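Local coordinates for transcriptional regulator, LacI family (Burkholderia phymatum, PDB 2RGY), which probably regulates transcription as a LacI-family regulator, its periplasmic-binding-protein-like core likely sensing a small, perhaps sugar-like, effector, at residues V73-H76 / D77-D80; G158-R161 / D162-P165; L205-F208 / Q209-G212; L247-N250 / A251-L255. All coordinates share one frame; numbering follows the deposited sequence.

All four contacts are local, each joining residues that follow one another without a gap, so none closes a long loop and none encloses or crosses another. From the N terminus, contact 1 (73-80) turns the chain from strand 70-73 of the parallel sheet into helix 80-89. Contact 2 (158-165) carries it from helix 141-155 to edge strand 166-168 of the mixed sheet, and contact 3 (205-212) ends helix 198-210 beside the same sheet. Contact 4 lies within helix 244-260, which returns to pack on the parallel sheet, its centre about 17 Å from that of contact 1 and about 39 Å from that of contact 3.

Contact 1 of 4, residues V73-H76 / D77-D80; sequences VISH and DLHD
Ser75 turns its hydroxyl into the bend formed by Asp77 and Leu78, where it meets two backbone N-H groups. With OG anti to the backbone N of Ser75 (chi1 167°), the side chain reaches forward to the N-H groups of Asp77 and Leu78. Asp77 N donates to Ser75 OG at 3.2 Å, the bond that defines an ST turn, and Leu78 N adds a weaker, more bent bond to the same oxygen. A water hydrogen-bonded to Ser75 OG (2.7 Å) donates to Asp77 OD2 and so bridges hydroxyl and carboxylate.

His76 and Asp77 lie side by side and point the same way, but their flat groups do not stack: ring and carboxylate planes are 46° apart. His76 CE1 comes 3.7 Å from Asp77 OD1, a van der Waals contact.

The turn links strand 70-73 to helix 80-89 in the Rossmann-like, alternating strand-and-helix architecture of periplasmic-binding-protein folds, at the C-terminal end of a strand of the parallel sheet. His79 occupies the N-cap position of the following helix, while Arg98 reaches back to the turn, bonding to the carbonyl oxygens of Ser75 and Leu78 and forming a salt bridge with Asp80.

The rest of the contact is apolar in character: Leu78 CG packs against the Ser75 side chain, 3.5 Å from its OG, and Leu78 CD1 continues past Ser75 CB to meet Val73 CG1 at 4.1 Å, the two aliphatic side chains crossing at about a right angle. Leu78 also rests on Ala56 and Leu57 of helix 52-65.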
ATOM      1  N   VAL A  73       7.910   0.728 -17.437  1.00 15.29           N
ATOM      2  CA  VAL A  73       7.771  -0.655 -17.028  1.00 17.52           C
ATOM      3  C   VAL A  73       8.679  -1.115 -15.907  1.00 15.98           C
ATOM      4  O   VAL A  73       9.876  -0.860 -15.929  1.00 16.60           O
ATOM      5  CB  VAL A  73       7.995  -1.594 -18.243  1.00 16.50           C
ATOM      6  CG1 VAL A  73       7.928  -3.042 -17.813  1.00 18.39           C
ATOM      7  CG2 VAL A  73       6.967  -1.303 -19.313  1.00 17.20           C
ATOM      8  N   ILE A  74       8.089  -1.777 -14.915  1.00 18.66           N
ATOM      9  CA  ILE A  74       8.854  -2.349 -13.816  1.00 19.51           C
ATOM     10  C   ILE A  74       8.297  -3.737 -13.549  1.00 20.92           C
ATOM     11  O   ILE A  74       7.102  -3.907 -13.326  1.00 20.49           O
ATOM     12  CB  ILE A  74       8.792  -1.515 -12.510  1.00 19.66           C
ATOM     13  CG1 ILE A  74       9.589  -2.227 -11.410  1.00 21.48           C
ATOM     14  CG2 ILE A  74       7.368  -1.313 -12.064  1.00 18.44           C
ATOM     15  CD1 ILE A  74       9.746  -1.414 -10.133  1.00 22.28           C
ATOM     16  N   SER A  75       9.174  -4.731 -13.599  1.00 22.12           N
ATOM     17  CA  SER A  75       8.783  -6.111 -13.366  1.00 23.61           C
ATOM     18  C   SER A  75      10.027  -6.958 -13.227  1.00 23.44           C
ATOM     19  O   SER A  75      10.975  -6.809 -13.994  1.00 23.78           O
ATOM     20  CB  SER A  75       7.942  -6.631 -14.535  1.00 24.94           C
ATOM     21  OG  SER A  75       7.803  -8.046 -14.490  1.00 26.65           O
ATOM     22  N   HIS A  76      10.031  -7.838 -12.234  1.00 25.98           N
ATOM     23  CA  HIS A  76      11.166  -8.718 -12.037  1.00 26.56           C
ATOM     24  C   HIS A  76      10.808 -10.114 -12.531  1.00 25.60           C
ATOM     25  O   HIS A  76      11.582 -11.055 -12.358  1.00 25.63           O
ATOM     26  CB  HIS A  76      11.557  -8.757 -10.559  1.00 29.28           C
ATOM     27  CG  HIS A  76      10.489  -9.309  -9.667  1.00 31.77           C
ATOM     28  ND1 HIS A  76      10.051 -10.615  -9.761  1.00 32.99           N
ATOM     29  CD2 HIS A  76       9.779  -8.741  -8.668  1.00 32.57           C
ATOM     30  CE1 HIS A  76       9.115 -10.823  -8.850  1.00 33.00           C
ATOM     31  NE2 HIS A  76       8.931  -9.705  -8.174  1.00 33.56           N
ATOM     32  N   ASP A  77       9.629 -10.239 -13.137  1.00 24.48           N
ATOM     33  CA  ASP A  77       9.152 -11.515 -13.678  1.00 25.23           C
ATOM     34  C   ASP A  77       9.508 -11.625 -15.159  1.00 25.59           C
ATOM     35  O   ASP A  77       9.599 -12.721 -15.710  1.00 25.31           O
ATOM     36  CB  ASP A  77       7.631 -11.635 -13.533  1.00 27.00           C
ATOM     37  CG  ASP A  77       7.187 -11.769 -12.092  1.00 29.97           C
ATOM     38  OD1 ASP A  77       7.461 -12.819 -11.482  1.00 31.50           O
ATOM     39  OD2 ASP A  77       6.557 -10.828 -11.566  1.00 29.55           O
ATOM     40  N   LEU A  78       9.683 -10.480 -15.811  1.00 24.65           N
ATOM     41  CA  LEU A  78      10.037 -10.477 -17.223  1.00 24.45           C
ATOM     42  C   LEU A  78      11.478 -10.946 -17.371  1.00 25.72           C
ATOM     43  O   LEU A  78      12.299 -10.748 -16.480  1.00 26.36           O
ATOM     44  CB  LEU A  78       9.909  -9.072 -17.814  1.00 23.71           C
ATOM     45  CG  LEU A  78       8.531  -8.407 -17.894  1.00 23.32           C
ATOM     46  CD1 LEU A  78       8.720  -6.982 -18.373  1.00 23.00           C
ATOM     47  CD2 LEU A  78       7.617  -9.171 -18.863  1.00 22.19           C
ATOM     48  N   HIS A  79      11.781 -11.579 -18.494  1.00 27.21           N
ATOM     49  CA  HIS A  79      13.140 -12.037 -18.748  1.00 29.71           C
ATOM     50  C   HIS A  79      13.785 -11.003 -19.642  1.00 28.45           C
ATOM     51  O   HIS A  79      13.086 -10.296 -20.364  1.00 27.99           O
ATOM     52  CB  HIS A  79      13.126 -13.398 -19.439  1.00 32.92           C
ATOM     53  CG  HIS A  79      12.782 -14.525 -18.522  1.00 37.28           C
ATOM     54  ND1 HIS A  79      12.039 -14.343 -17.374  1.00 38.84           N
ATOM     55  CD2 HIS A  79      13.034 -15.852 -18.602  1.00 38.68           C
ATOM     56  CE1 HIS A  79      11.846 -15.511 -16.788  1.00 40.21           C
ATOM     57  NE2 HIS A  79      12.440 -16.443 -17.514  1.00 40.48           N
ATOM     58  N   ASP A  80      15.109 -10.914 -19.608  1.00 27.85           N
ATOM     59  CA  ASP A  80      15.791  -9.920 -20.426  1.00 28.38           C
ATOM     60  C   ASP A  80      15.301  -9.923 -21.874  1.00 28.20           C
ATOM     61  O   ASP A  80      15.096  -8.864 -22.459  1.00 26.21           O
ATOM     62  CB  ASP A  80      17.312 -10.135 -20.370  1.00 30.23           C
ATOM     63  CG  ASP A  80      17.910  -9.796 -19.003  1.00 31.70           C
ATOM     64  OD1 ASP A  80      17.147  -9.514 -18.055  1.00 33.19           O
ATOM     65  OD2 ASP A  80      19.154  -9.813 -18.865  1.00 33.04           O
TER
HETATM   66  O   HOH W   1       5.590  -8.668 -13.028  1.00 28.72           O

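Contact 2 of 4, residues G158-R161 / D162-P165; sequences GIAR and DSVP
Ala160 and Ser163 form the tight part of this turn, where a single carbonyl oxygen is gripped twice. Ala160 O accepts from Ser163 N at 3.0 Å and from Ser163 OG at 2.8 Å. The hydroxyl lies in the carbonyl plane, on a lone pair, whereas the amide approaches from above that plane. Ser163 OG can reach back because it stands between its own backbone N and carbonyl carbon (chi1 65°), and its bond to Ala160 O fixes that rotation. One step on, Val164 N donates to Arg161 O, again from above the carbonyl plane; these successive i-to-i+3 bonds are the mark of a short 3-10 turn. A water donates to both Arg161 O and Val164 O, bridging the last part of the bend.

The apolar packing is lighter. Ile159 CG2 meets Val164 CG2 at 4.1 Å, the two branched side chains crossing at about a right angle. On the exposed side, the carboxylate of Asp162 bends back over Ala160, with OD1 3.2 Å from Ala160 CB, while the extended Arg161 chain leads away from the turn.

Gly158, with positive phi, closes helix 141-155 through a Schellman motif, and the turn then carries the chain to strand 166-168. Ile159 and Val164 both lean on Leu154 of that helix; Val164 also touches Phe151, and Arg161 reaches the helix through a salt bridge from NH1 to Asp148.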
ATOM      1  N   GLY A 158      34.988 -13.542   6.716  1.00 22.04           N
ATOM      2  CA  GLY A 158      35.209 -14.955   6.945  1.00 21.84           C
ATOM      3  C   GLY A 158      33.957 -15.796   7.065  1.00 20.11           C
ATOM      4  O   GLY A 158      33.976 -16.856   7.679  1.00 19.29           O
ATOM      5  N   ILE A 159      32.863 -15.335   6.476  1.00 20.53           N
ATOM      6  CA  ILE A 159      31.616 -16.084   6.531  1.00 18.95           C
ATOM      7  C   ILE A 159      31.236 -16.589   5.143  1.00 18.57           C
ATOM      8  O   ILE A 159      30.964 -15.806   4.235  1.00 18.37           O
ATOM      9  CB  ILE A 159      30.483 -15.224   7.109  1.00 20.63           C
ATOM     10  CG1 ILE A 159      30.866 -14.749   8.516  1.00 20.03           C
ATOM     11  CG2 ILE A 159      29.200 -16.039   7.176  1.00 18.54           C
ATOM     12  CD1 ILE A 159      29.840 -13.866   9.161  1.00 20.70           C
ATOM     13  N   ALA A 160      31.224 -17.909   4.991  1.00 18.07           N
ATOM     14  CA  ALA A 160      30.913 -18.535   3.715  1.00 20.89           C
ATOM     15  C   ALA A 160      29.436 -18.483   3.353  1.00 22.04           C
ATOM     16  O   ALA A 160      28.568 -18.803   4.167  1.00 22.80           O
ATOM     17  CB  ALA A 160      31.402 -19.985   3.713  1.00 21.12           C
ATOM     18  N   ARG A 161      29.161 -18.075   2.120  1.00 21.70           N
ATOM     19  CA  ARG A 161      27.792 -17.984   1.630  1.00 23.86           C
ATOM     20  C   ARG A 161      27.036 -19.290   1.901  1.00 26.04           C
ATOM     21  O   ARG A 161      25.876 -19.277   2.330  1.00 24.96           O
ATOM     22  CB  ARG A 161      27.812 -17.679   0.124  1.00 24.07           C
ATOM     23  CG  ARG A 161      26.451 -17.657  -0.567  1.00 25.02           C
ATOM     24  CD  ARG A 161      26.517 -16.854  -1.866  1.00 26.05           C
ATOM     25  NE  ARG A 161      25.224 -16.786  -2.536  1.00 27.39           N
ATOM     26  CZ  ARG A 161      24.865 -15.819  -3.378  1.00 29.48           C
ATOM     27  NH1 ARG A 161      25.701 -14.824  -3.663  1.00 28.64           N
ATOM     28  NH2 ARG A 161      23.660 -15.843  -3.928  1.00 29.50           N
ATOM     29  N   ASP A 162      27.714 -20.415   1.677  1.00 28.59           N
ATOM     30  CA  ASP A 162      27.110 -21.734   1.851  1.00 30.13           C
ATOM     31  C   ASP A 162      26.663 -22.121   3.256  1.00 28.33           C
ATOM     32  O   ASP A 162      25.877 -23.052   3.416  1.00 29.55           O
ATOM     33  CB  ASP A 162      28.042 -22.829   1.299  1.00 34.98           C
ATOM     34  CG  ASP A 162      29.422 -22.819   1.941  1.00 39.79           C
ATOM     35  OD1 ASP A 162      29.532 -22.453   3.134  1.00 41.93           O
ATOM     36  OD2 ASP A 162      30.407 -23.205   1.254  1.00 43.17           O
ATOM     37  N   SER A 163      27.148 -21.418   4.270  1.00 25.96           N
ATOM     38  CA  SER A 163      26.782 -21.735   5.650  1.00 25.86           C
ATOM     39  C   SER A 163      25.634 -20.874   6.172  1.00 23.95           C
ATOM     40  O   SER A 163      25.254 -20.981   7.335  1.00 23.33           O
ATOM     41  CB  SER A 163      27.983 -21.531   6.569  1.00 25.32           C
ATOM     42  OG  SER A 163      28.340 -20.158   6.579  1.00 27.79           O
ATOM     43  N   VAL A 164      25.084 -20.023   5.319  1.00 22.49           N
ATOM     44  CA  VAL A 164      24.002 -19.136   5.743  1.00 21.12           C
ATOM     45  C   VAL A 164      22.620 -19.595   5.290  1.00 20.50           C
ATOM     46  O   VAL A 164      22.365 -19.731   4.095  1.00 19.36           O
ATOM     47  CB  VAL A 164      24.244 -17.698   5.213  1.00 20.21           C
ATOM     48  CG1 VAL A 164      23.070 -16.791   5.566  1.00 18.68           C
ATOM     49  CG2 VAL A 164      25.535 -17.147   5.792  1.00 18.23           C
ATOM     50  N   PRO A 165      21.715 -19.857   6.245  1.00 21.24           N
ATOM     51  CA  PRO A 165      20.367 -20.289   5.860  1.00 22.64           C
ATOM     52  C   PRO A 165      19.712 -19.223   4.971  1.00 23.06           C
ATOM     53  O   PRO A 165      19.676 -18.041   5.316  1.00 23.83           O
ATOM     54  CB  PRO A 165      19.656 -20.472   7.205  1.00 22.51           C
ATOM     55  CG  PRO A 165      20.471 -19.646   8.170  1.00 24.80           C
ATOM     56  CD  PRO A 165      21.880 -19.892   7.706  1.00 22.36           C
TER
HETATM   57  O   HOH W   2      23.224 -19.302   1.684  1.00 26.24           O

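Contact 3 of 4, residues L205-F208 / Q209-G212; sequences LARF and QQLG
Arg207 folds its side chain across those of Gln210 and Leu211 at the C-terminal end of helix 198-210, the helix of a beta-alpha-beta unit between strands 192-195 and 220-223. The helix ends in a Schellman motif at Gly212, whose positive phi turns the chain out of the helix.

From CB the arginine starts away from the next turn, with CG anti to the backbone N (chi1 -175°), but a bend at chi2 (47°) brings the rest of the chain back. CG then lies 4.2 Å from Leu211 CD1. CD passes between two neighbours, Gln210 OE1 and that same methyl. Among the side-chain atoms NE comes closest to the leucine, 3.4 Å to Leu211 CD1, and CZ follows at 3.6 Å; the methyl sits over one face of the guanidinium, offset toward its rim. At the end NH2 lies by both leucine methyls; NH1, also near CD2, donates to Gln210 OE1.

Tyr177 OH of helix 173-186 is also hydrogen-bonded to Gln210 OE1, so this amide oxygen ties two helices together. Elsewhere round the helix, Phe208 packs on Val221 of strand 220-223, and Ala206 and Gln209 meet Tyr232 and Pro235 of the second subunit. The guanidinium and amide planes stand 90° apart, and the 3.0 Å bond from Arg207 NH1 to Gln210 OE1 lies in the amide's carbonyl plane and close to the guanidinium plane.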
ATOM      1  N   LEU A 205       8.527 -10.107  11.636  1.00 16.70           N
ATOM      2  CA  LEU A 205       8.288  -9.493  12.928  1.00 16.80           C
ATOM      3  C   LEU A 205       6.967 -10.009  13.477  1.00 18.73           C
ATOM      4  O   LEU A 205       6.784 -10.096  14.692  1.00 18.96           O
ATOM      5  CB  LEU A 205       8.217  -7.969  12.798  1.00 17.34           C
ATOM      6  CG  LEU A 205       9.513  -7.257  12.390  1.00 19.14           C
ATOM      7  CD1 LEU A 205       9.282  -5.748  12.373  1.00 21.49           C
ATOM      8  CD2 LEU A 205      10.615  -7.612  13.361  1.00 19.13           C
ATOM      9  N   ALA A 206       6.050 -10.345  12.570  1.00 17.84           N
ATOM     10  CA  ALA A 206       4.736 -10.842  12.960  1.00 19.81           C
ATOM     11  C   ALA A 206       4.862 -12.207  13.599  1.00 19.80           C
ATOM     12  O   ALA A 206       4.277 -12.457  14.643  1.00 19.81           O
ATOM     13  CB  ALA A 206       3.813 -10.919  11.755  1.00 18.95           C
ATOM     14  N   ARG A 207       5.632 -13.086  12.964  1.00 19.98           N
ATOM     15  CA  ARG A 207       5.843 -14.439  13.461  1.00 19.99           C
ATOM     16  C   ARG A 207       6.600 -14.418  14.780  1.00 19.79           C
ATOM     17  O   ARG A 207       6.189 -15.049  15.742  1.00 21.06           O
ATOM     18  CB  ARG A 207       6.617 -15.270  12.428  1.00 21.20           C
ATOM     19  CG  ARG A 207       6.786 -16.736  12.810  1.00 21.54           C
ATOM     20  CD  ARG A 207       5.462 -17.321  13.285  1.00 23.32           C
ATOM     21  NE  ARG A 207       5.548 -18.752  13.547  1.00 24.69           N
ATOM     22  CZ  ARG A 207       4.613 -19.455  14.184  1.00 25.97           C
ATOM     23  NH1 ARG A 207       3.516 -18.861  14.630  1.00 24.84           N
ATOM     24  NH2 ARG A 207       4.780 -20.755  14.382  1.00 23.89           N
ATOM     25  N   PHE A 208       7.707 -13.685  14.818  1.00 19.05           N
ATOM     26  CA  PHE A 208       8.504 -13.587  16.034  1.00 19.40           C
ATOM     27  C   PHE A 208       7.658 -13.141  17.223  1.00 20.15           C
ATOM     28  O   PHE A 208       7.840 -13.629  18.331  1.00 18.97           O
ATOM     29  CB  PHE A 208       9.655 -12.598  15.838  1.00 18.51           C
ATOM     30  CG  PHE A 208      10.712 -13.077  14.882  1.00 19.67           C
ATOM     31  CD1 PHE A 208      11.693 -12.199  14.419  1.00 21.46           C
ATOM     32  CD2 PHE A 208      10.732 -14.406  14.441  1.00 20.79           C
ATOM     33  CE1 PHE A 208      12.684 -12.623  13.536  1.00 19.50           C
ATOM     34  CE2 PHE A 208      11.727 -14.852  13.549  1.00 22.75           C
ATOM     35  CZ  PHE A 208      12.706 -13.947  13.096  1.00 19.79           C
ATOM     36  N   GLN A 209       6.742 -12.205  16.992  1.00 20.02           N
ATOM     37  CA  GLN A 209       5.891 -11.705  18.065  1.00 22.73           C
ATOM     38  C   GLN A 209       4.932 -12.803  18.532  1.00 22.83           C
ATOM     39  O   GLN A 209       4.665 -12.935  19.729  1.00 22.90           O
ATOM     40  CB  GLN A 209       5.113 -10.470  17.589  1.00 23.63           C
ATOM     41  CG  GLN A 209       4.437  -9.636  18.692  1.00 25.83           C
ATOM     42  CD  GLN A 209       3.139 -10.246  19.205  1.00 26.00           C
ATOM     43  OE1 GLN A 209       2.455 -10.971  18.482  1.00 25.19           O
ATOM     44  NE2 GLN A 209       2.785  -9.933  20.451  1.00 26.56           N
ATOM     45  N   GLN A 210       4.439 -13.602  17.590  1.00 22.70           N
ATOM     46  CA  GLN A 210       3.527 -14.692  17.925  1.00 25.04           C
ATOM     47  C   GLN A 210       4.210 -15.757  18.792  1.00 25.63           C
ATOM     48  O   GLN A 210       3.551 -16.409  19.601  1.00 24.71           O
ATOM     49  CB  GLN A 210       2.987 -15.361  16.649  1.00 26.04           C
ATOM     50  CG  GLN A 210       2.190 -14.434  15.738  1.00 25.74           C
ATOM     51  CD  GLN A 210       1.721 -15.110  14.457  1.00 26.69           C
ATOM     52  OE1 GLN A 210       2.132 -16.226  14.131  1.00 24.54           O
ATOM     53  NE2 GLN A 210       0.867 -14.420  13.709  1.00 29.80           N
ATOM     54  N   LEU A 211       5.523 -15.928  18.633  1.00 24.46           N
ATOM     55  CA  LEU A 211       6.251 -16.947  19.391  1.00 24.85           C
ATOM     56  C   LEU A 211       7.054 -16.437  20.586  1.00 25.91           C
ATOM     57  O   LEU A 211       7.758 -17.203  21.241  1.00 26.22           O
ATOM     58  CB  LEU A 211       7.175 -17.723  18.449  1.00 25.19           C
ATOM     59  CG  LEU A 211       6.474 -18.440  17.292  1.00 24.14           C
ATOM     60  CD1 LEU A 211       7.507 -18.953  16.284  1.00 25.56           C
ATOM     61  CD2 LEU A 211       5.639 -19.580  17.846  1.00 24.65           C
ATOM     62  N   GLY A 212       6.956 -15.146  20.869  1.00 25.95           N
ATOM     63  CA  GLY A 212       7.684 -14.604  21.999  1.00 27.30           C
ATOM     64  C   GLY A 212       9.158 -14.371  21.730  1.00 27.77           C
ATOM     65  O   GLY A 212       9.942 -14.227  22.671  1.00 27.68           O
TER

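Contact 4 of 4, residues L247-N250 / A251-L255; sequences LTQN and AVRWL
A chi1 of 174° swings Gln249 CG to the far side of the CA-CB bond from the amide nitrogen, and the chain continues extended, while Arg253, one turn later, holds CG beside its own N (chi1 -76°) and runs out straight to NE. The two torsions bring the chains side by side, pointing the same way, and lay their flat ends over one another. Amide and guanidinium planes are 25° apart and stacked, with Gln249 NE2 over one face of the guanidinium near its rim. Gln249 NE2 and Arg253 NH2 are 3.1 Å apart, but both are donors, so this is a stack and not a hydrogen bond. Glu33 of helix 21-36 engages both: OE2 accepts a hydrogen bond from Gln249 NE2 and OE1 forms a salt bridge with Arg253 NE; Trp264 adds a cation-pi contact to Arg253. Nearer the backbone, Gln249 CG lies 3.6 Å from Arg253 NE, so this methylene also packs against the guanidinium.

In the plane of the guanidinium, Arg253 NH1 donates to a water at 3.0 Å, and this water donates in turn to Asn250 OD1. Asn250 OD1 also accepts from Phe267 N, and its ND2 bonds to Glu246 O.

The backbone follows the regular i-to-i+4 pattern of an alpha-helix, exemplified by Val252 N to Thr248 O at 2.8 Å. Thr248 CG2 and Val252 CG2 touch at 4.1 Å on the side facing helix 21-36, where Thr248 meets Ile26 and Val252 meets Thr30. Ala251 instead packs on Val94 and Leu96 of strand 93-96 and on Phe108 of strand 107-108, seating helix 244-260 against the parallel sheet.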
ATOM      1  N   LEU A 247      14.715   7.917  -8.516  1.00 22.31           N
ATOM      2  CA  LEU A 247      14.959   7.196  -9.759  1.00 21.95           C
ATOM      3  C   LEU A 247      13.711   7.202 -10.635  1.00 20.46           C
ATOM      4  O   LEU A 247      13.806   7.341 -11.856  1.00 20.66           O
ATOM      5  CB  LEU A 247      15.416   5.761  -9.467  1.00 24.21           C
ATOM      6  CG  LEU A 247      16.874   5.645  -8.989  1.00 28.68           C
ATOM      7  CD1 LEU A 247      17.177   4.224  -8.534  1.00 28.19           C
ATOM      8  CD2 LEU A 247      17.822   6.059 -10.118  1.00 28.61           C
ATOM      9  N   THR A 248      12.544   7.079 -10.015  1.00 18.35           N
ATOM     10  CA  THR A 248      11.296   7.086 -10.765  1.00 18.80           C
ATOM     11  C   THR A 248      11.093   8.472 -11.386  1.00 18.41           C
ATOM     12  O   THR A 248      10.769   8.600 -12.562  1.00 18.42           O
ATOM     13  CB  THR A 248      10.076   6.763  -9.866  1.00 18.57           C
ATOM     14  OG1 THR A 248      10.223   5.460  -9.289  1.00 18.07           O
ATOM     15  CG2 THR A 248       8.803   6.797 -10.683  1.00 18.51           C
ATOM     16  N   GLN A 249      11.281   9.509 -10.587  1.00 18.12           N
ATOM     17  CA  GLN A 249      11.120  10.864 -11.073  1.00 19.28           C
ATOM     18  C   GLN A 249      12.000  11.085 -12.305  1.00 18.15           C
ATOM     19  O   GLN A 249      11.549  11.618 -13.318  1.00 18.81           O
ATOM     20  CB  GLN A 249      11.485  11.851  -9.960  1.00 19.96           C
ATOM     21  CG  GLN A 249      11.496  13.298 -10.391  1.00 24.50           C
ATOM     22  CD  GLN A 249      11.810  14.226  -9.244  1.00 26.43           C
ATOM     23  OE1 GLN A 249      12.864  14.120  -8.607  1.00 29.14           O
ATOM     24  NE2 GLN A 249      10.899  15.141  -8.969  1.00 30.18           N
ATOM     25  N   ASN A 250      13.252  10.656 -12.219  1.00 16.34           N
ATOM     26  CA  ASN A 250      14.180  10.816 -13.325  1.00 16.98           C
ATOM     27  C   ASN A 250      13.890   9.880 -14.506  1.00 17.74           C
ATOM     28  O   ASN A 250      14.069  10.261 -15.667  1.00 17.66           O
ATOM     29  CB  ASN A 250      15.613  10.644 -12.810  1.00 16.84           C
ATOM     30  CG  ASN A 250      16.116  11.884 -12.083  1.00 17.84           C
ATOM     31  OD1 ASN A 250      16.561  12.844 -12.717  1.00 18.90           O
ATOM     32  ND2 ASN A 250      16.020  11.882 -10.755  1.00 15.45           N
ATOM     33  N   ALA A 251      13.431   8.667 -14.219  1.00 16.12           N
ATOM     34  CA  ALA A 251      13.104   7.726 -15.278  1.00 16.50           C
ATOM     35  C   ALA A 251      11.927   8.283 -16.075  1.00 17.27           C
ATOM     36  O   ALA A 251      11.927   8.258 -17.300  1.00 17.10           O
ATOM     37  CB  ALA A 251      12.732   6.365 -14.681  1.00 17.27           C
ATOM     38  N   VAL A 252      10.930   8.810 -15.372  1.00 16.60           N
ATOM     39  CA  VAL A 252       9.758   9.365 -16.030  1.00 15.96           C
ATOM     40  C   VAL A 252      10.074  10.676 -16.755  1.00 17.52           C
ATOM     41  O   VAL A 252       9.526  10.938 -17.818  1.00 16.65           O
ATOM     42  CB  VAL A 252       8.607   9.567 -15.028  1.00 15.06           C
ATOM     43  CG1 VAL A 252       7.424  10.218 -15.715  1.00 16.21           C
ATOM     44  CG2 VAL A 252       8.186   8.215 -14.455  1.00 16.69           C
ATOM     45  N   ARG A 253      10.954  11.496 -16.185  1.00 17.27           N
ATOM     46  CA  ARG A 253      11.334  12.750 -16.836  1.00 17.01           C
ATOM     47  C   ARG A 253      12.079  12.457 -18.139  1.00 17.40           C
ATOM     48  O   ARG A 253      11.848  13.112 -19.156  1.00 17.57           O
ATOM     49  CB  ARG A 253      12.207  13.593 -15.909  1.00 17.13           C
ATOM     50  CG  ARG A 253      11.406  14.274 -14.814  1.00 16.60           C
ATOM     51  CD  ARG A 253      12.286  15.100 -13.894  1.00 19.77           C
ATOM     52  NE  ARG A 253      11.477  15.871 -12.955  1.00 20.83           N
ATOM     53  CZ  ARG A 253      11.971  16.624 -11.980  1.00 23.49           C
ATOM     54  NH1 ARG A 253      13.282  16.708 -11.802  1.00 21.05           N
ATOM     55  NH2 ARG A 253      11.152  17.299 -11.191  1.00 25.04           N
ATOM     56  N   TRP A 254      12.962  11.464 -18.103  1.00 14.71           N
ATOM     57  CA  TRP A 254      13.724  11.066 -19.280  1.00 17.32           C
ATOM     58  C   TRP A 254      12.749  10.684 -20.387  1.00 18.32           C
ATOM     59  O   TRP A 254      12.906  11.098 -21.536  1.00 17.74           O
ATOM     60  CB  TRP A 254      14.615   9.867 -18.959  1.00 15.69           C
ATOM     61  CG  TRP A 254      15.441   9.404 -20.120  1.00 16.76           C
ATOM     62  CD1 TRP A 254      16.601   9.967 -20.573  1.00 17.47           C
ATOM     63  CD2 TRP A 254      15.164   8.296 -20.989  1.00 17.10           C
ATOM     64  NE1 TRP A 254      17.065   9.274 -21.671  1.00 19.01           N
ATOM     65  CE2 TRP A 254      16.198   8.244 -21.949  1.00 18.69           C
ATOM     66  CE3 TRP A 254      14.138   7.338 -21.054  1.00 16.55           C
ATOM     67  CZ2 TRP A 254      16.239   7.272 -22.967  1.00 17.44           C
ATOM     68  CZ3 TRP A 254      14.179   6.367 -22.067  1.00 15.98           C
ATOM     69  CH2 TRP A 254      15.222   6.346 -23.006  1.00 17.94           C
ATOM     70  N   LEU A 255      11.731   9.907 -20.023  1.00 16.86           N
ATOM     71  CA  LEU A 255      10.722   9.460 -20.976  1.00 17.71           C
ATOM     72  C   LEU A 255       9.911  10.640 -21.509  1.00 17.78           C
ATOM     73  O   LEU A 255       9.623  10.722 -22.699  1.00 18.32           O
ATOM     74  CB  LEU A 255       9.799   8.439 -20.304  1.00 16.92           C
ATOM     75  CG  LEU A 255       8.739   7.767 -21.177  1.00 18.18           C
ATOM     76  CD1 LEU A 255       9.427   7.017 -22.312  1.00 18.87           C
ATOM     77  CD2 LEU A 255       7.889   6.823 -20.331  1.00 14.41           C
TER
HETATM   78  O   HOH W   3      15.645  15.560 -13.161  1.00 23.33           O